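Local coordinates for protein phosphoglycerate oxidoreductase (Rhizobium etli, PDB 4HY3) that probably reduces hydroxypyruvate and glyoxylate with NAD(P)H, as a member of the D-isomer specific 2-hydroxyacid dehydrogenase family, at residues A[42-56]-A[324-338]. Residues are numbered along the deposited sequence; the frame is centred on the assembly and turned at random.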
loop_
_atom_site.group_PDB
_atom_site.type_symbol
_atom_site.label_atom_id
_atom_site.label_comp_id
_atom_site.label_asym_id
_atom_site.label_seq_id
_atom_site.Cartn_x
_atom_site.Cartn_y
_atom_site.Cartn_z
ATOM N N LEU A 42 -33.287 -11.881 0.061
ATOM C CA LEU A 42 -31.929 -12.211 -0.393
ATOM C C LEU A 42 -30.915 -11.072 -0.393
ATOM O O LEU A 42 -29.719 -11.300 -0.101
ATOM C CB LEU A 42 -31.941 -12.835 -1.814
ATOM C CG LEU A 42 -30.596 -13.255 -2.473
ATOM C CD1 LEU A 42 -29.856 -14.333 -1.681
ATOM C CD2 LEU A 42 -30.763 -13.688 -3.911
ATOM N N ILE A 43 -31.368 -9.875 -0.739
ATOM C CA ILE A 43 -30.447 -8.770 -0.944
ATOM C C ILE A 43 -30.317 -7.788 0.240
ATOM O O ILE A 43 -29.563 -6.813 0.195
ATOM C CB ILE A 43 -30.701 -8.058 -2.294
ATOM C CG1 ILE A 43 -32.101 -7.383 -2.343
ATOM C CG2 ILE A 43 -30.556 -9.066 -3.419
ATOM C CD1 ILE A 43 -32.264 -6.228 -3.340
ATOM N N PHE A 44 -30.994 -8.069 1.338
ATOM C CA PHE A 44 -30.906 -7.159 2.475
ATOM C C PHE A 44 -30.556 -7.891 3.764
ATOM O O PHE A 44 -31.335 -8.733 4.212
ATOM C CB PHE A 44 -32.242 -6.421 2.613
ATOM C CG PHE A 44 -32.396 -5.288 1.646
ATOM C CD1 PHE A 44 -31.863 -4.014 1.932
ATOM C CD2 PHE A 44 -33.029 -5.470 0.450
ATOM C CE1 PHE A 44 -31.996 -2.953 1.048
ATOM C CE2 PHE A 44 -33.152 -4.393 -0.435
ATOM C CZ PHE A 44 -32.633 -3.145 -0.141
ATOM N N SER A 45 -29.408 -7.610 4.372
ATOM C CA SER A 45 -29.243 -8.049 5.747
ATOM C C SER A 45 -30.413 -7.492 6.601
ATOM O O SER A 45 -31.021 -6.460 6.242
ATOM C CB SER A 45 -27.953 -7.502 6.318
ATOM O OG SER A 45 -28.105 -6.105 6.612
ATOM N N ASP A 46 -30.692 -8.152 7.724
ATOM C CA ASP A 46 -31.548 -7.612 8.800
ATOM C C ASP A 46 -31.365 -6.109 9.065
ATOM O O ASP A 46 -32.311 -5.312 8.826
ATOM C CB ASP A 46 -31.352 -8.377 10.108
ATOM C CG ASP A 46 -31.841 -9.827 10.025
ATOM O OD1 ASP A 46 -32.638 -10.172 9.131
ATOM O OD2 ASP A 46 -31.419 -10.653 10.874
ATOM N N GLU A 47 -30.173 -5.729 9.540
ATOM C CA GLU A 47 -29.828 -4.305 9.745
ATOM C C GLU A 47 -30.202 -3.395 8.559
ATOM O O GLU A 47 -30.837 -2.352 8.726
ATOM C CB GLU A 47 -28.346 -4.157 10.066
ATOM C CG GLU A 47 -27.918 -2.726 10.340
ATOM C CD GLU A 47 -26.417 -2.606 10.580
ATOM O OE1 GLU A 47 -25.633 -2.999 9.678
ATOM O OE2 GLU A 47 -26.019 -2.116 11.671
ATOM N N ALA A 48 -29.802 -3.802 7.362
ATOM C CA ALA A 48 -30.154 -3.081 6.152
ATOM C C ALA A 48 -31.667 -3.093 5.852
ATOM O O ALA A 48 -32.222 -2.078 5.403
ATOM C CB ALA A 48 -29.398 -3.678 4.974
ATOM N N ARG A 49 -32.322 -4.233 6.073
ATOM C CA ARG A 49 -33.754 -4.309 5.814
ATOM C C ARG A 49 -34.569 -3.453 6.775
ATOM O O ARG A 49 -35.555 -2.806 6.382
ATOM C CB ARG A 49 -34.263 -5.766 5.810
ATOM C CG ARG A 49 -35.752 -5.870 5.599
ATOM C CD ARG A 49 -36.101 -5.690 4.131
ATOM N NE ARG A 49 -36.169 -7.070 3.710
ATOM C CZ ARG A 49 -37.259 -7.696 3.299
ATOM N NH1 ARG A 49 -38.406 -7.031 3.131
ATOM N NH2 ARG A 49 -37.157 -8.993 3.036
ATOM N N ALA A 50 -34.158 -3.450 8.036
ATOM C CA ALA A 50 -34.758 -2.560 9.013
ATOM C C ALA A 50 -34.464 -1.122 8.622
ATOM O O ALA A 50 -35.387 -0.303 8.565
ATOM C CB ALA A 50 -34.262 -2.861 10.401
ATOM N N ALA A 51 -33.215 -0.791 8.302
ATOM C CA ALA A 51 -32.931 0.586 7.879
ATOM C C ALA A 51 -33.869 0.980 6.722
ATOM O O ALA A 51 -34.493 2.073 6.727
ATOM C CB ALA A 51 -31.487 0.729 7.478
ATOM N N LEU A 52 -34.019 0.071 5.763
ATOM C CA LEU A 52 -34.786 0.346 4.568
ATOM C C LEU A 52 -36.257 0.657 4.863
ATOM O O LEU A 52 -36.820 1.564 4.253
ATOM C CB LEU A 52 -34.663 -0.842 3.622
ATOM C CG LEU A 52 -35.577 -0.856 2.393
ATOM C CD1 LEU A 52 -35.065 0.158 1.382
ATOM C CD2 LEU A 52 -35.736 -2.240 1.768
ATOM N N HIS A 53 -36.911 -0.096 5.765
ATOM C CA HIS A 53 -38.349 0.132 5.981
ATOM C C HIS A 53 -38.578 1.181 6.980
ATOM O O HIS A 53 -39.651 1.744 7.090
ATOM C CB HIS A 53 -39.041 -1.112 6.427
ATOM C CG HIS A 53 -39.179 -2.150 5.341
ATOM N ND1 HIS A 53 -39.986 -1.988 4.296
ATOM C CD2 HIS A 53 -38.580 -3.409 5.188
ATOM C CE1 HIS A 53 -39.921 -3.084 3.510
ATOM N NE2 HIS A 53 -39.068 -3.949 4.054
ATOM N N SER A 54 -37.547 1.466 7.746
ATOM C CA SER A 54 -37.680 2.472 8.727
ATOM C C SER A 54 -37.678 3.719 7.947
ATOM O O SER A 54 -38.326 4.660 8.315
ATOM C CB SER A 54 -36.501 2.467 9.663
ATOM O OG SER A 54 -36.645 3.542 10.571
ATOM N N LYS A 55 -36.978 3.724 6.823
ATOM C CA LYS A 55 -36.818 4.961 6.086
ATOM C C LYS A 55 -37.779 5.207 4.949
ATOM O O LYS A 55 -38.030 6.338 4.637
ATOM C CB LYS A 55 -35.390 5.077 5.583
ATOM C CG LYS A 55 -35.049 6.461 5.092
ATOM C CD LYS A 55 -33.548 6.636 5.018
ATOM C CE LYS A 55 -33.205 8.106 5.197
ATOM N NZ LYS A 55 -31.942 8.362 4.458
ATOM N N TYR A 56 -38.288 4.159 4.304
ATOM C CA TYR A 56 -39.131 4.282 3.092
ATOM C C TYR A 56 -40.425 3.480 3.220
ATOM O O TYR A 56 -40.475 2.537 4.011
ATOM C CB TYR A 56 -38.359 3.783 1.853
ATOM C CG TYR A 56 -37.009 4.440 1.680
ATOM C CD1 TYR A 56 -36.873 5.655 1.009
ATOM C CD2 TYR A 56 -35.859 3.860 2.204
ATOM C CE1 TYR A 56 -35.621 6.262 0.862
ATOM C CE2 TYR A 56 -34.622 4.455 2.058
ATOM C CZ TYR A 56 -34.509 5.652 1.392
ATOM O OH TYR A 56 -33.282 6.229 1.287
ATOM N N LYS A 324 -25.896 -9.722 -0.068
ATOM C CA LYS A 324 -26.228 -8.770 0.997
ATOM C C LYS A 324 -25.617 -7.416 0.723
ATOM O O LYS A 324 -26.101 -6.402 1.223
ATOM C CB LYS A 324 -25.783 -9.227 2.383
ATOM C CG LYS A 324 -26.354 -10.542 2.854
ATOM C CD LYS A 324 -27.866 -10.510 2.820
ATOM C CE LYS A 324 -28.433 -11.681 3.575
ATOM N NZ LYS A 324 -29.513 -12.193 2.700
ATOM N N LYS A 325 -24.545 -7.393 -0.056
ATOM C CA LYS A 325 -23.913 -6.123 -0.393
ATOM C C LYS A 325 -24.793 -5.326 -1.356
ATOM O O LYS A 325 -24.769 -4.111 -1.367
ATOM C CB LYS A 325 -22.496 -6.322 -0.948
ATOM C CG LYS A 325 -21.374 -5.891 -0.019
ATOM C CD LYS A 325 -20.090 -5.592 -0.805
ATOM C CE LYS A 325 -19.283 -6.868 -1.176
ATOM N NZ LYS A 325 -18.607 -6.902 -2.521
HETATM N N MSE A 326 -25.589 -6.004 -2.164
HETATM C CA MSE A 326 -26.432 -5.288 -3.101
HETATM C C MSE A 326 -27.307 -4.390 -2.279
HETATM O O MSE A 326 -27.485 -3.242 -2.609
HETATM C CB MSE A 326 -27.276 -6.256 -3.928
HETATM C CG MSE A 326 -26.455 -7.161 -4.833
HETATM SE SE MSE A 326 -27.294 -7.586 -6.504
HETATM C CE MSE A 326 -28.184 -9.232 -5.957
ATOM N N GLY A 327 -27.832 -4.893 -1.173
ATOM C CA GLY A 327 -28.706 -4.115 -0.305
ATOM C C GLY A 327 -28.080 -2.838 0.184
ATOM O O GLY A 327 -28.687 -1.773 0.091
ATOM N N ASP A 328 -26.870 -2.951 0.711
ATOM C CA ASP A 328 -26.102 -1.814 1.191
ATOM C C ASP A 328 -25.929 -0.733 0.163
ATOM O O ASP A 328 -25.956 0.448 0.498
ATOM C CB ASP A 328 -24.691 -2.269 1.517
ATOM C CG ASP A 328 -24.642 -3.325 2.577
ATOM O OD1 ASP A 328 -25.415 -3.197 3.572
ATOM O OD2 ASP A 328 -23.799 -4.256 2.418
HETATM N N MSE A 329 -25.690 -1.144 -1.080
HETATM C CA MSE A 329 -25.447 -0.214 -2.166
HETATM C C MSE A 329 -26.683 0.580 -2.461
HETATM O O MSE A 329 -26.669 1.794 -2.373
HETATM C CB MSE A 329 -24.962 -0.939 -3.408
HETATM C CG MSE A 329 -23.558 -1.496 -3.216
HETATM SE SE MSE A 329 -22.958 -2.528 -4.793
HETATM C CE MSE A 329 -23.432 -1.135 -6.101
ATOM N N VAL A 330 -27.753 -0.102 -2.840
ATOM C CA VAL A 330 -29.095 0.460 -2.969
ATOM C C VAL A 330 -29.397 1.526 -1.908
ATOM O O VAL A 330 -29.913 2.613 -2.198
ATOM C CB VAL A 330 -30.134 -0.690 -2.840
ATOM C CG1 VAL A 330 -31.542 -0.123 -2.708
ATOM C CG2 VAL A 330 -30.001 -1.686 -4.009
ATOM N N LEU A 331 -29.054 1.206 -0.668
ATOM C CA LEU A 331 -29.296 2.091 0.446
ATOM C C LEU A 331 -28.446 3.365 0.324
ATOM O O LEU A 331 -28.933 4.497 0.414
ATOM C CB LEU A 331 -29.026 1.317 1.734
ATOM C CG LEU A 331 -30.147 1.220 2.792
ATOM C CD1 LEU A 331 -31.530 1.434 2.206
ATOM C CD2 LEU A 331 -30.098 -0.078 3.580
ATOM N N GLU A 332 -27.167 3.186 0.073
ATOM C CA GLU A 332 -26.330 4.317 -0.137
ATOM C C GLU A 332 -26.834 5.162 -1.301
ATOM O O GLU A 332 -27.037 6.373 -1.167
ATOM C CB GLU A 332 -24.913 3.849 -0.325
ATOM C CG GLU A 332 -24.249 3.521 0.998
ATOM C CD GLU A 332 -22.992 2.706 0.796
ATOM O OE1 GLU A 332 -23.006 1.892 -0.166
ATOM O OE2 GLU A 332 -22.014 2.870 1.584
ATOM N N ASP A 333 -27.091 4.543 -2.441
ATOM C CA ASP A 333 -27.572 5.335 -3.560
ATOM C C ASP A 333 -28.908 6.025 -3.327
ATOM O O ASP A 333 -29.099 7.138 -3.769
ATOM C CB ASP A 333 -27.487 4.577 -4.881
ATOM C CG ASP A 333 -26.091 4.682 -5.493
ATOM O OD1 ASP A 333 -25.324 5.545 -4.974
ATOM O OD2 ASP A 333 -25.750 3.928 -6.452
HETATM N N MSE A 334 -29.812 5.407 -2.580
HETATM C CA MSE A 334 -31.084 6.067 -2.295
HETATM C C MSE A 334 -30.867 7.326 -1.466
HETATM O O MSE A 334 -31.452 8.390 -1.721
HETATM C CB MSE A 334 -31.967 5.002 -1.680
HETATM C CG MSE A 334 -32.647 4.187 -2.781
HETATM SE SE MSE A 334 -33.634 2.705 -1.935
HETATM C CE MSE A 334 -35.496 3.293 -2.059
ATOM N N ASP A 335 -29.975 7.216 -0.499
ATOM C CA ASP A 335 -29.734 8.269 0.430
ATOM C C ASP A 335 -29.135 9.498 -0.243
ATOM O O ASP A 335 -29.510 10.646 0.116
ATOM C CB ASP A 335 -28.798 7.762 1.491
ATOM C CG ASP A 335 -28.405 8.824 2.449
ATOM O OD1 ASP A 335 -29.299 9.502 3.005
ATOM O OD2 ASP A 335 -27.188 8.981 2.650
ATOM N N LEU A 336 -28.229 9.267 -1.213
ATOM C CA LEU A 336 -27.721 10.350 -2.047
ATOM C C LEU A 336 -28.816 11.025 -2.867
ATOM O O LEU A 336 -28.889 12.258 -2.916
ATOM C CB LEU A 336 -26.549 9.912 -2.913
ATOM C CG LEU A 336 -25.245 9.616 -2.135
ATOM C CD1 LEU A 336 -24.402 8.572 -2.836
ATOM C CD2 LEU A 336 -24.385 10.835 -1.795
HETATM N N MSE A 337 -29.696 10.256 -3.483
HETATM C CA MSE A 337 -30.677 10.869 -4.345
HETATM C C MSE A 337 -31.772 11.508 -3.550
HETATM O O MSE A 337 -32.360 12.500 -3.987
HETATM C CB MSE A 337 -31.232 9.846 -5.280
HETATM C CG MSE A 337 -30.035 9.249 -5.966
HETATM SE SE MSE A 337 -30.635 8.371 -7.626
HETATM C CE MSE A 337 -30.553 6.571 -6.811
ATOM N N ASP A 338 -32.070 10.967 -2.371
ATOM C CA ASP A 338 -32.940 11.696 -1.444
ATOM C C ASP A 338 -32.404 13.104 -1.154
ATOM O O ASP A 338 -33.140 14.063 -1.225
ATOM C CB ASP A 338 -33.083 10.968 -0.118
ATOM C CG ASP A 338 -33.889 9.710 -0.226
ATOM O OD1 ASP A 338 -34.899 9.704 -0.995
ATOM O OD2 ASP A 338 -33.507 8.733 0.488
HETATM O O HOH W 1 -27.875 -5.726 3.011
#
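Tyr56 OH donates a 2.6 Å hydrogen bond to Asp338 OD2, meeting that oxygen nearly along its C-O axis with ring and carboxylate almost coplanar. Asp338 OD1 is held by a salt bridge to Arg78 and a hydrogen bond to Tyr79 OH. The contact lies on the flavodoxin-like domain, probably substrate-binding as in relatives, to which the chain's last helix returns after the NAD-binding domain: helix 46-55 and residues 324-338 run side by side at 30°, next to strands 57-60 and 77-82. Selenomethionine Met334 puts CE over the centre of the Tyr56 ring, a CH-pi contact 4.0 Å from the centroid, and SE, farther off at 4.7 Å from it, adds a Met-aromatic contact; Lys55 CG covers the opposite face. Replacing the tyrosine by an alanine removes ring and hydroxyl together, which would probably leave Asp338 OD2 without this donor and open a gap beside Met334. Lys55 runs extended beyond CG to bring NZ 3.2 Å from Asp335 OD1, a salt bridge; Asp335 OD2 pairs with Arg339. Midway, Leu331 sets CD1 against Leu52 CD1 (3.8 Å) and CD2 against Ala48 CB (3.9 Å). Leu52 CD2 and Gly327 CA cover opposite faces of the Phe44 ring, both toward its rim, the glycine through CH-pi contact. At the far end Lys324 NZ, also paired with Asp320, donates to Leu42 O (2.9 Å) from well above the carbonyl plane.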